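Local coordinates for protein prolyl endopeptidase (Myxococcus xanthus, PDB 2BKL) that probably cleaves oligopeptides after proline, and less readily after alanine, as a serine endopeptidase, at residues 560-565 and 576-581; 568-573 and 616-621. All coordinates share one frame; numbering follows the deposited sequence.

Contact 1: residues 560-565 and 576-581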
loop_
_atom_site.group_PDB
_atom_site.type_symbol
_atom_site.label_atom_id
_atom_site.label_comp_id
_atom_site.label_asym_id
_atom_site.label_seq_id
_atom_site.Cartn_x
_atom_site.Cartn_y
_atom_site.Cartn_z
ATOM N N LEU A 560 -9.432 7.757 12.029
ATOM C CA LEU A 560 -10.745 8.386 12.214
ATOM C C LEU A 560 -10.769 9.561 13.188
ATOM O O LEU A 560 -11.627 10.418 13.041
ATOM C CB LEU A 560 -11.833 7.350 12.570
ATOM C CG LEU A 560 -12.053 6.251 11.549
ATOM C CD1 LEU A 560 -12.776 5.055 12.109
ATOM C CD2 LEU A 560 -12.758 6.755 10.334
ATOM N N ASP A 561 -9.894 9.588 14.208
ATOM C CA ASP A 561 -9.728 10.787 15.043
ATOM C C ASP A 561 -8.541 11.561 14.492
ATOM O O ASP A 561 -7.371 11.227 14.754
ATOM C CB ASP A 561 -9.518 10.436 16.521
ATOM C CG ASP A 561 -9.333 11.636 17.393
ATOM O OD1 ASP A 561 -9.049 12.740 16.865
ATOM O OD2 ASP A 561 -9.448 11.535 18.658
ATOM N N MET A 562 -8.832 12.549 13.656
ATOM C CA MET A 562 -7.774 13.263 12.940
ATOM C C MET A 562 -7.210 14.419 13.753
ATOM O O MET A 562 -6.253 15.041 13.354
ATOM C CB MET A 562 -8.265 13.731 11.572
ATOM C CG MET A 562 -8.657 12.570 10.694
ATOM S SD MET A 562 -7.305 11.418 10.343
ATOM C CE MET A 562 -6.196 12.418 9.465
ATOM N N VAL A 563 -7.811 14.701 14.908
ATOM C CA VAL A 563 -7.270 15.676 15.842
ATOM C C VAL A 563 -6.135 15.058 16.655
ATOM O O VAL A 563 -5.241 15.766 17.112
ATOM C CB VAL A 563 -8.402 16.227 16.741
ATOM C CG1 VAL A 563 -7.859 17.156 17.814
ATOM C CG2 VAL A 563 -9.452 16.933 15.883
ATOM N N ARG A 564 -6.168 13.740 16.849
ATOM C CA ARG A 564 -5.185 13.061 17.690
ATOM C C ARG A 564 -4.327 12.002 16.966
ATOM O O ARG A 564 -3.471 11.378 17.565
ATOM C CB ARG A 564 -5.854 12.410 18.891
ATOM C CG ARG A 564 -6.477 13.401 19.833
ATOM C CD ARG A 564 -7.213 12.818 21.007
ATOM N NE ARG A 564 -6.422 11.961 21.875
ATOM C CZ ARG A 564 -5.550 12.395 22.801
ATOM N NH1 ARG A 564 -5.258 13.691 22.920
ATOM N NH2 ARG A 564 -4.953 11.499 23.587
ATOM N N TYR A 565 -4.520 11.807 15.669
ATOM C CA TYR A 565 -3.836 10.689 14.988
ATOM C C TYR A 565 -2.300 10.748 15.094
ATOM O O TYR A 565 -1.653 9.713 15.105
ATOM C CB TYR A 565 -4.270 10.578 13.517
ATOM C CG TYR A 565 -3.456 11.461 12.609
ATOM C CD1 TYR A 565 -3.780 12.803 12.419
ATOM C CD2 TYR A 565 -2.280 10.988 12.009
ATOM C CE1 TYR A 565 -2.989 13.638 11.620
ATOM C CE2 TYR A 565 -1.475 11.835 11.213
ATOM C CZ TYR A 565 -1.825 13.132 11.029
ATOM O OH TYR A 565 -1.018 13.929 10.278
ATOM N N PRO A 576 3.096 15.380 6.725
ATOM C CA PRO A 576 3.235 16.071 5.436
ATOM C C PRO A 576 2.052 15.929 4.491
ATOM O O PRO A 576 1.921 16.726 3.537
ATOM C CB PRO A 576 4.497 15.442 4.834
ATOM C CG PRO A 576 5.294 15.013 6.047
ATOM C CD PRO A 576 4.217 14.447 6.969
ATOM N N GLU A 577 1.216 14.913 4.711
ATOM C CA GLU A 577 0.019 14.656 3.908
ATOM C C GLU A 577 -1.253 15.282 4.494
ATOM O O GLU A 577 -2.060 15.868 3.773
ATOM C CB GLU A 577 -0.198 13.144 3.718
ATOM C CG GLU A 577 -1.289 12.767 2.730
ATOM C CD GLU A 577 -0.920 12.878 1.256
ATOM O OE1 GLU A 577 0.240 13.172 0.913
ATOM O OE2 GLU A 577 -1.827 12.632 0.436
ATOM N N TYR A 578 -1.446 15.167 5.809
ATOM C CA TYR A 578 -2.681 15.596 6.445
ATOM C C TYR A 578 -2.576 16.923 7.204
ATOM O O TYR A 578 -3.569 17.606 7.390
ATOM C CB TYR A 578 -3.103 14.573 7.471
ATOM C CG TYR A 578 -3.481 13.205 6.978
ATOM C CD1 TYR A 578 -4.444 13.030 5.992
ATOM C CD2 TYR A 578 -2.915 12.059 7.537
ATOM C CE1 TYR A 578 -4.817 11.768 5.570
ATOM C CE2 TYR A 578 -3.298 10.774 7.137
ATOM C CZ TYR A 578 -4.262 10.630 6.149
ATOM O OH TYR A 578 -4.623 9.361 5.769
ATOM N N GLY A 579 -1.376 17.266 7.670
ATOM C CA GLY A 579 -1.149 18.351 8.630
ATOM C C GLY A 579 -1.240 17.798 10.045
ATOM O O GLY A 579 -1.479 16.597 10.259
ATOM N N THR A 580 -1.027 18.656 11.033
ATOM C CA THR A 580 -1.120 18.252 12.426
ATOM C C THR A 580 -1.969 19.236 13.210
ATOM O O THR A 580 -1.774 20.453 13.121
ATOM C CB THR A 580 0.248 18.152 13.103
ATOM O OG1 THR A 580 0.063 18.021 14.524
ATOM C CG2 THR A 580 1.138 19.375 12.849
ATOM N N ALA A 581 -2.856 18.705 14.041
ATOM C CA ALA A 581 -3.665 19.548 14.884
ATOM C C ALA A 581 -2.871 20.342 15.914
ATOM O O ALA A 581 -3.447 21.210 16.581
ATOM C CB ALA A 581 -4.737 18.717 15.549
HETATM O O HOH W 1 -3.602 15.951 13.990
#
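Val563 and Ala581 bring the two backbones closest, with their CA atoms 5.4 Å apart, where the loop 560-565 runs past the turn that follows the short helix 575-578. Both segments belong to the alpha/beta-hydrolase domain, and Tyr578, which lines the pocket of the bound Z-Ala-Pro, is held here by a Met-aromatic contact and a tyrosine pair. Met562 lays its methyl over one face of the Tyr578 ring, CE 3.8 Å from the centroid and 11° off the normal. A methionine suits the place because its chain can fold: the bend at chi3 (-63°) carries CE over the centre of the ring. Tyr565 forms an edge-to-face pair with Tyr578, planes 79° apart and centroids 5.4 Å apart, Tyr578 offering its edge. The hydroxyl of Tyr565 has a second task, donating to Gly579 O at an OH to O distance of 2.7 Å. Gly579 leaves the helix with positive phi, where a CB would jam against the carbonyl of Tyr578. Tyr578 OH is hydrogen-bonded to Asn534 OD1, which holds the phenol end of the ring. One water accepts from Ala581 N and donates to Met562 O, and beside it Ala581 CB packs 3.4 Å from Val563 O.

Contact 2: residues 568-573 and 616-621; sequences FGSGRT and DDRVDP. With ZAH (N-[(benzyloxy)carbonyl]-L-alanyl-L-proline), chain C.
Asp620 meets Phe568 across the contact, its carboxylate OD2 3.5 Å from ring atom CD2 and the two CB atoms 3.6 Å apart. The carboxylate plane stands 68° from the ring. OD2 accepts a hydrogen bond from a water that in turn accepts from Gly569 N, while OD1 caps Met622 N at the start of helix 622-632, a job well suited to aspartate's short chain. Ser570 N donates to Arg618 O at 3.2 Å, and a second water grips the same oxygen while joining Phe568 O and Asp620 N. This pairing rests on a type II' beta turn from Phe568 to Gly571: Gly569 has positive phi, and a CB there would clash with Arg618 O. Ser570 OG shares two waters with Asp617 O. The 616-621 loop also carries Asp616, probably the acid of a Ser533-His651-Asp616 triad; its OD1 accepts from Arg618 N, closing an Asx turn, and from Val619 N, completing an Asx motif. Arg618 sends CG anti to its backbone N (chi1 -167°), to within 4.0 Å of Ser570 OG. Farther out, NH1 donates to the alanyl carbonyl O9 of the ligand at 2.8 Å, and benzyl atom C24 lies over one guanidinium face, near its rim. NE forms a salt bridge to Asp145 OD2, so one long, charged chain serves both partners. An alanine here would probably leave O9 without this donor and Asp145 without its salt-bridge partner. Val619 CG2 packs 3.8 Å from ligand C4.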
loop_
_atom_site.group_PDB
_atom_site.type_symbol
_atom_site.label_atom_id
_atom_site.label_comp_id
_atom_site.label_asym_id
_atom_site.label_seq_id
_atom_site.Cartn_x
_atom_site.Cartn_y
_atom_site.Cartn_z
ATOM N N PHE A 568 0.022 8.704 17.890
ATOM C CA PHE A 568 0.055 7.259 17.992
ATOM C C PHE A 568 0.727 6.596 16.807
ATOM O O PHE A 568 0.576 7.021 15.663
ATOM C CB PHE A 568 -1.372 6.706 18.050
ATOM C CG PHE A 568 -2.189 7.227 19.218
ATOM C CD1 PHE A 568 -2.860 8.442 19.163
ATOM C CD2 PHE A 568 -2.290 6.459 20.361
ATOM C CE1 PHE A 568 -3.588 8.901 20.245
ATOM C CE2 PHE A 568 -3.040 6.900 21.445
ATOM C CZ PHE A 568 -3.681 8.136 21.374
ATOM N N GLY A 569 1.396 5.499 17.085
ATOM C CA GLY A 569 2.016 4.689 16.066
ATOM C C GLY A 569 2.904 5.514 15.152
ATOM O O GLY A 569 3.650 6.342 15.618
ATOM N N SER A 570 2.765 5.263 13.851
ATOM C CA SER A 570 3.521 5.937 12.806
ATOM C C SER A 570 2.928 7.288 12.366
ATOM O O SER A 570 3.305 7.837 11.337
ATOM C CB SER A 570 3.626 4.995 11.574
ATOM O OG SER A 570 4.320 3.818 11.951
ATOM N N GLY A 571 1.979 7.821 13.123
ATOM C CA GLY A 571 1.242 8.986 12.702
ATOM C C GLY A 571 2.025 10.200 12.272
ATOM O O GLY A 571 1.627 10.890 11.354
ATOM N N ARG A 572 3.143 10.521 12.929
ATOM C CA ARG A 572 3.879 11.724 12.558
ATOM C C ARG A 572 4.419 11.652 11.135
ATOM O O ARG A 572 4.596 12.682 10.484
ATOM C CB ARG A 572 4.976 12.037 13.577
ATOM C CG ARG A 572 4.397 12.418 14.922
ATOM C CD ARG A 572 5.418 12.963 15.880
ATOM N NE ARG A 572 4.767 13.414 17.109
ATOM C CZ ARG A 572 4.122 14.576 17.246
ATOM N NH1 ARG A 572 4.024 15.439 16.259
ATOM N NH2 ARG A 572 3.519 14.835 18.391
ATOM N N THR A 573 4.612 10.451 10.614
ATOM C CA THR A 573 5.099 10.327 9.252
ATOM C C THR A 573 4.086 10.771 8.215
ATOM O O THR A 573 4.468 10.963 7.060
ATOM C CB THR A 573 5.576 8.885 8.906
ATOM O OG1 THR A 573 4.484 7.964 8.876
ATOM C CG2 THR A 573 6.621 8.356 9.914
ATOM N N ASP A 616 -1.792 -4.133 14.634
ATOM C CA ASP A 616 -1.463 -3.024 13.730
ATOM C C ASP A 616 -0.578 -2.009 14.447
ATOM O O ASP A 616 -1.034 -1.197 15.252
ATOM C CB ASP A 616 -2.739 -2.388 13.191
ATOM C CG ASP A 616 -2.493 -1.443 12.043
ATOM O OD1 ASP A 616 -1.322 -0.992 11.842
ATOM O OD2 ASP A 616 -3.441 -1.124 11.289
ATOM N N ASP A 617 0.711 -2.091 14.147
ATOM C CA ASP A 617 1.716 -1.175 14.700
ATOM C C ASP A 617 2.033 0.019 13.792
ATOM O O ASP A 617 3.049 0.704 13.947
ATOM C CB ASP A 617 3.024 -1.921 15.093
ATOM C CG ASP A 617 3.704 -2.628 13.928
ATOM O OD1 ASP A 617 3.109 -2.728 12.837
ATOM O OD2 ASP A 617 4.877 -3.114 14.077
ATOM N N ARG A 618 1.150 0.278 12.858
ATOM C CA ARG A 618 1.264 1.426 11.964
ATOM C C ARG A 618 0.141 2.409 12.258
ATOM O O ARG A 618 0.397 3.539 12.683
ATOM C CB ARG A 618 1.239 0.967 10.514
ATOM C CG ARG A 618 1.668 2.066 9.549
ATOM C CD ARG A 618 1.631 1.736 8.051
ATOM N NE ARG A 618 2.357 0.510 7.735
ATOM C CZ ARG A 618 2.372 -0.065 6.532
ATOM N NH1 ARG A 618 1.779 0.496 5.490
ATOM N NH2 ARG A 618 3.011 -1.215 6.352
ATOM N N VAL A 619 -1.098 1.967 12.018
ATOM C CA VAL A 619 -2.302 2.724 12.313
ATOM C C VAL A 619 -2.891 2.239 13.612
ATOM O O VAL A 619 -3.308 1.086 13.736
ATOM C CB VAL A 619 -3.333 2.573 11.172
ATOM C CG1 VAL A 619 -4.691 3.188 11.559
ATOM C CG2 VAL A 619 -2.789 3.227 9.881
ATOM N N ASP A 620 -2.929 3.094 14.616
ATOM C CA ASP A 620 -3.330 2.632 15.927
ATOM C C ASP A 620 -4.765 2.116 15.924
ATOM O O ASP A 620 -5.654 2.786 15.388
ATOM C CB ASP A 620 -3.170 3.756 16.941
ATOM C CG ASP A 620 -3.141 3.255 18.340
ATOM O OD1 ASP A 620 -4.206 2.838 18.813
ATOM O OD2 ASP A 620 -2.086 3.221 19.016
ATOM N N PRO A 621 -5.003 0.924 16.463
ATOM C CA PRO A 621 -6.368 0.389 16.534
ATOM C C PRO A 621 -7.360 1.223 17.333
ATOM O O PRO A 621 -8.538 0.996 17.227
ATOM C CB PRO A 621 -6.160 -0.988 17.180
ATOM C CG PRO A 621 -4.717 -1.352 16.801
ATOM C CD PRO A 621 -4.009 -0.054 16.944
HETATM C C1 ZAH C . -2.737 3.559 5.338
HETATM O O2 ZAH C . -3.303 4.386 4.347
HETATM C C3 ZAH C . -1.626 4.265 6.152
HETATM C C4 ZAH C . -2.168 5.464 6.935
HETATM C C5 ZAH C . -1.989 6.683 6.038
HETATM C C6 ZAH C . -0.869 6.363 5.083
HETATM N N7 ZAH C . -0.609 4.949 5.324
HETATM C C8 ZAH C . 0.405 4.300 4.756
HETATM O O9 ZAH C . 0.596 3.037 5.096
HETATM C C10 ZAH C . 1.509 5.040 3.970
HETATM C C11 ZAH C . 0.937 5.156 2.557
HETATM N N14 ZAH C . 2.735 4.282 3.913
HETATM C C15 ZAH C . 3.527 4.185 4.954
HETATM O O16 ZAH C . 3.289 4.841 6.060
HETATM O O17 ZAH C . 4.696 3.363 4.839
HETATM C C18 ZAH C . 5.422 3.186 6.081
HETATM C C19 ZAH C . 6.478 2.080 5.975
HETATM C C20 ZAH C . 7.571 2.258 5.116
HETATM C C21 ZAH C . 8.533 1.254 5.001
HETATM C C22 ZAH C . 8.413 0.088 5.761
HETATM C C23 ZAH C . 7.338 -0.084 6.638
HETATM C C24 ZAH C . 6.369 0.914 6.741
HETATM O O HOH W 2 -1.048 5.394 14.090
HETATM O O HOH W 3 0.655 3.971 19.417
HETATM O O HOH W 4 4.960 0.865 11.780
HETATM O O HOH W 5 4.890 2.901 14.531
#

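The two contacts interleave along the chain in the order 560-565, 568-573, 576-581, 616-621, and their centres lie 11 Å apart. The first three segments belong to the long connection from strand 552-556 through helix 575-578, whereas 616-621 lies between strand 607-613 and helix 622-632. Those two strands are parallel neighbours in the mixed sheet of the alpha/beta-hydrolase domain, so contact 2 joins adjacent strand-to-helix connections while contact 1 folds one of them back on itself. They touch directly where Tyr565 CE2 packs 3.2 Å from Gly571 O. Contact 1 supplies Tyr578 to the ligand pocket and contact 2 supplies Arg618 and Val619, so the long connection and its neighbour jointly build part of the site.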